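Local coordinates for uncharacterized protein (Pseudomonas aeruginosa PAO1, PDB 4R1D) that binds the type VI secretion lipase effector Tle4 as its cognate immunity protein Tli4, probably protecting the producing cell from it, at residues D157-E162 against S182-E187; G12-D17 against I295-T300. All coordinates share one frame; numbering follows the deposited sequence.

Contact 1 of 2, residues D157-E162 against S182-E187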
# COMPACT_ATOMS: atom_id res chain seq x y z
N ASP B 157 0.42 14.33 32.50
CA ASP B 157 -0.02 15.31 31.52
C ASP B 157 1.18 15.99 30.88
O ASP B 157 1.08 17.11 30.39
CB ASP B 157 -0.95 16.34 32.17
CG ASP B 157 -0.35 16.97 33.41
OD1 ASP B 157 0.88 16.86 33.60
OD2 ASP B 157 -1.11 17.57 34.19
N SER B 158 2.31 15.30 30.90
CA SER B 158 3.50 15.77 30.20
C SER B 158 3.34 15.42 28.74
O SER B 158 2.87 14.33 28.40
CB SER B 158 4.75 15.10 30.76
OG SER B 158 4.90 15.39 32.14
N PHE B 159 3.74 16.33 27.86
CA PHE B 159 3.56 16.08 26.44
C PHE B 159 4.27 14.82 25.96
O PHE B 159 5.41 14.56 26.34
CB PHE B 159 4.00 17.27 25.59
CG PHE B 159 3.80 17.05 24.13
CD1 PHE B 159 2.54 17.20 23.58
CD2 PHE B 159 4.84 16.62 23.33
CE1 PHE B 159 2.33 16.95 22.23
CE2 PHE B 159 4.64 16.38 21.98
CZ PHE B 159 3.38 16.55 21.43
N GLN B 160 3.59 14.05 25.12
CA GLN B 160 4.20 12.93 24.40
C GLN B 160 3.41 12.80 23.10
O GLN B 160 2.25 13.23 23.04
CB GLN B 160 4.08 11.64 25.21
CG GLN B 160 2.66 11.35 25.63
CD GLN B 160 2.53 10.11 26.49
OE1 GLN B 160 3.51 9.60 27.03
NE2 GLN B 160 1.31 9.60 26.61
N VAL B 161 4.02 12.23 22.06
CA VAL B 161 3.26 11.96 20.84
C VAL B 161 2.33 10.78 21.11
O VAL B 161 2.78 9.70 21.49
CB VAL B 161 4.17 11.63 19.65
CG1 VAL B 161 3.34 11.10 18.48
CG2 VAL B 161 4.98 12.86 19.23
N GLU B 162 1.03 10.99 20.90
CA GLU B 162 0.02 10.00 21.25
C GLU B 162 -1.14 10.11 20.28
O GLU B 162 -1.46 11.19 19.79
CB GLU B 162 -0.45 10.19 22.72
CG GLU B 162 -1.05 11.54 23.02
CD GLU B 162 -1.46 11.70 24.47
OE1 GLU B 162 -0.80 11.10 25.35
OE2 GLU B 162 -2.46 12.42 24.73
N SER B 182 -7.68 10.83 17.28
CA SER B 182 -6.95 12.01 17.75
C SER B 182 -5.47 11.78 17.51
O SER B 182 -4.98 10.64 17.63
CB SER B 182 -7.22 12.32 19.24
OG SER B 182 -6.33 11.61 20.09
N SER B 183 -4.76 12.85 17.20
CA SER B 183 -3.34 12.76 16.92
C SER B 183 -2.70 14.07 17.35
O SER B 183 -3.16 15.14 16.98
CB SER B 183 -3.15 12.55 15.41
OG SER B 183 -1.77 12.58 15.08
N THR B 184 -1.63 13.99 18.14
CA THR B 184 -0.95 15.21 18.57
C THR B 184 -0.39 15.95 17.35
O THR B 184 0.00 15.32 16.37
CB THR B 184 0.21 14.93 19.57
OG1 THR B 184 1.00 13.82 19.11
CG2 THR B 184 -0.32 14.61 20.99
N GLY B 185 -0.36 17.27 17.43
CA GLY B 185 0.14 18.09 16.34
C GLY B 185 -0.96 18.64 15.46
O GLY B 185 -1.95 17.96 15.16
N ALA B 186 -0.79 19.88 15.01
CA ALA B 186 -1.78 20.49 14.14
C ALA B 186 -1.71 19.85 12.76
O ALA B 186 -0.62 19.65 12.22
CB ALA B 186 -1.55 21.99 14.03
N GLU B 187 -2.86 19.52 12.19
CA GLU B 187 -2.86 19.09 10.80
C GLU B 187 -2.38 20.26 9.93
O GLU B 187 -2.54 21.43 10.30
CB GLU B 187 -4.26 18.63 10.38
CG GLU B 187 -4.33 17.99 9.01
CD GLU B 187 -3.31 16.88 8.82
OE1 GLU B 187 -2.18 17.20 8.38
OE2 GLU B 187 -3.63 15.71 9.09
O HOH W 1 -3.84 12.58 20.36
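Thr184 points its side chain at the bend formed by Phe159, Val161 and Glu162. The Thr184 and Phe159 side chains reach toward each other tip to tip, with Thr184 CG2 3.7 Å from Phe159 CE1. The same methyl lies 3.8 Å from Glu162 CG, and these two side chains cross at about a right angle. Thr184 OG1 sits between its own backbone N and carbonyl carbon (chi1 45°). There it touches Val161 CG1 at 3.6 Å and accepts a weak hydrogen bond from Glu162 N at 3.3 Å. The backbone answers in the other direction. Thr184 N donates to Glu162 O over 3.3 Å, nearly in line with the carbonyl. A water bonded to Ser182 OG also donates to Glu162 O at 2.8 Å, so Glu162 O accepts two hydrogen bonds.

In the next shell, Gln160 NE2 gives Glu162 OE1 a straight bond of 2.9 Å, with the acceptor in the amide plane. Glu162 OE2 forms a salt bridge with Arg13, so both carboxylate oxygens are held. The lipase chain reaches both segments: its Glu104 hydrogen-bonds Ser183 OG, and its Asp391 packs on Phe159 and Val161. The amide and cation would be expected to favour a charged Glu162 carboxylate. Thr184 adds apolar contact through its methyl and polar contact through OG1 and N, so one residue ties the start of strand 162-169 to the end of strand 176-183.

Contact 2 of 2, residues G12-D17 against I295-T300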
# COMPACT_ATOMS: atom_id res chain seq x y z
N GLY B 12 -8.06 7.69 24.71
CA GLY B 12 -7.00 8.68 24.84
C GLY B 12 -7.38 9.72 25.89
O GLY B 12 -7.69 9.35 27.03
N ARG B 13 -7.36 11.00 25.51
CA ARG B 13 -7.69 12.07 26.46
C ARG B 13 -9.17 12.41 26.45
O ARG B 13 -9.60 13.30 27.18
CB ARG B 13 -6.90 13.36 26.12
CG ARG B 13 -5.39 13.17 26.01
CD ARG B 13 -4.68 13.13 27.37
NE ARG B 13 -3.31 12.62 27.27
CZ ARG B 13 -2.44 12.58 28.28
NH1 ARG B 13 -2.79 13.06 29.47
NH2 ARG B 13 -1.23 12.08 28.11
N PHE B 14 -9.94 11.69 25.64
CA PHE B 14 -11.31 12.10 25.34
C PHE B 14 -12.39 11.13 25.80
O PHE B 14 -12.12 9.98 26.11
CB PHE B 14 -11.46 12.40 23.84
CG PHE B 14 -10.75 13.67 23.43
CD1 PHE B 14 -11.45 14.85 23.27
CD2 PHE B 14 -9.37 13.67 23.25
CE1 PHE B 14 -10.80 16.02 22.93
CE2 PHE B 14 -8.71 14.85 22.90
CZ PHE B 14 -9.43 16.02 22.74
N LEU B 15 -13.62 11.63 25.84
CA LEU B 15 -14.81 10.80 26.06
C LEU B 15 -15.75 10.94 24.86
O LEU B 15 -15.76 11.98 24.20
CB LEU B 15 -15.58 11.29 27.31
CG LEU B 15 -14.84 11.35 28.64
CD1 LEU B 15 -15.74 11.99 29.69
CD2 LEU B 15 -14.41 9.96 29.08
N ILE B 16 -16.54 9.90 24.61
CA ILE B 16 -17.55 9.94 23.57
C ILE B 16 -18.64 8.94 23.94
O ILE B 16 -18.35 7.92 24.56
CB ILE B 16 -16.96 9.57 22.18
CG1 ILE B 16 -17.95 9.92 21.07
CG2 ILE B 16 -16.57 8.09 22.13
CD1 ILE B 16 -17.37 9.72 19.65
N ASP B 17 -19.89 9.24 23.57
CA ASP B 17 -20.99 8.32 23.85
C ASP B 17 -21.41 7.54 22.61
O ASP B 17 -21.50 8.10 21.53
CB ASP B 17 -22.20 9.10 24.39
CG ASP B 17 -21.88 9.94 25.62
OD1 ASP B 17 -20.85 9.69 26.29
OD2 ASP B 17 -22.66 10.86 25.93
N ILE B 295 -18.66 14.34 22.07
CA ILE B 295 -17.20 14.36 22.16
C ILE B 295 -16.71 15.46 23.09
O ILE B 295 -17.03 16.64 22.89
CB ILE B 295 -16.56 14.57 20.77
CG1 ILE B 295 -17.00 13.46 19.81
CG2 ILE B 295 -15.04 14.71 20.90
CD1 ILE B 295 -16.54 13.67 18.36
N ARG B 296 -15.93 15.08 24.10
CA ARG B 296 -15.33 16.06 24.99
C ARG B 296 -14.05 15.54 25.64
O ARG B 296 -13.88 14.33 25.81
CB ARG B 296 -16.33 16.54 26.06
CG ARG B 296 -16.64 15.55 27.19
CD ARG B 296 -17.63 14.50 26.75
NE ARG B 296 -18.24 13.82 27.90
CZ ARG B 296 -19.11 12.82 27.81
NH1 ARG B 296 -19.47 12.35 26.62
NH2 ARG B 296 -19.63 12.28 28.91
N VAL B 297 -13.16 16.45 25.99
CA VAL B 297 -11.97 16.11 26.75
C VAL B 297 -12.42 15.53 28.07
O VAL B 297 -13.36 16.03 28.69
CB VAL B 297 -11.12 17.36 27.03
CG1 VAL B 297 -9.93 17.00 27.91
CG2 VAL B 297 -10.65 17.99 25.73
N ARG B 298 -11.76 14.47 28.52
CA ARG B 298 -12.10 13.87 29.79
C ARG B 298 -11.77 14.86 30.90
O ARG B 298 -10.63 15.29 31.02
CB ARG B 298 -11.32 12.57 30.01
CG ARG B 298 -11.76 11.80 31.25
CD ARG B 298 -10.99 10.49 31.43
NE ARG B 298 -9.68 10.68 32.03
CZ ARG B 298 -8.53 10.65 31.36
NH1 ARG B 298 -8.53 10.43 30.04
NH2 ARG B 298 -7.39 10.84 32.00
N PRO B 299 -12.77 15.23 31.72
CA PRO B 299 -12.47 16.11 32.86
C PRO B 299 -11.51 15.43 33.81
O PRO B 299 -11.73 14.26 34.16
CB PRO B 299 -13.83 16.29 33.55
CG PRO B 299 -14.84 15.97 32.49
CD PRO B 299 -14.21 14.90 31.65
N THR B 300 -10.46 16.13 34.25
CA THR B 300 -9.50 15.55 35.18
C THR B 300 -9.15 16.54 36.27
O THR B 300 -9.55 17.71 36.21
CB THR B 300 -8.19 15.10 34.48
OG1 THR B 300 -7.54 16.23 33.90
CG2 THR B 300 -8.48 14.07 33.39
O HOH W 2 -10.24 9.46 28.15
O HOH W 3 -7.94 14.13 29.51
O HOH W 4 -22.53 11.69 28.38
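Strands 14-18 and 296-297 pair as antiparallel neighbours in a small sheet, with Leu15 and Arg296 as a hydrogen-bonded pair. Leu15 N donates to Arg296 O at 2.7 Å, and Arg296 N returns a bond to Leu15 O at 3.1 Å. Past the non-hydrogen-bonded pair Phe14 and Val297, Arg298 N bonds Arg13 O at 2.8 Å. On the Leu15 face, Leu15 CB lies 3.6 Å above the Arg296 guanidinium plane, toward its rim. Arg296 NH1 forms a salt bridge with Asp17 OD1 at 3.0 Å, approaching from above the carboxylate, whose plane is 88° from the guanidinium. Thr8 also bonds Asp17 OD1, and Ser294 O takes a bond from Arg296 NH1. Phe14 CE1 touches Val297 CG2 at 3.4 Å. Ile16 and Ile295 lie side by side, pointing the same way. A water is held by Gly12 O, Phe14 O and Arg298 NH1, in the plane of that guanidinium. Arg298 NE bonds Pro142 O, and its NH2 bonds the carbonyls of Glu144 and Gly146. Strand 7-11 flanks strand 14-18 on its other edge. Phe14, Ile16 and Ile295 all pack on Phe180 of strand 176-183, while Phe14 and Ile295 also meet Leu257 of strand 256-263.

Overall arrangement
The centres of the two contacts lie about 15 Å apart. Along the chain, 12-17 comes first, then both segments of contact 1, then 295-300. Contact 2 joins the N-terminal and C-terminal domains of the Tli4 family, whereas both segments of contact 1 belong to the C-terminal one. A salt bridge links them directly: Arg13 NE to Glu162 OE2, 2.7 Å. Strand 176-183 is shared ground, since it runs into contact 1 and its Phe180 packs on contact 2. Leu252 also touches residues of both. The lipase chain reaches contact 1. The pairing of 12-17 with 295-300 is touched by no other chain of the assembly, but Arg13 connects it to the start of strand 162-169, next to residues that the lipase touches.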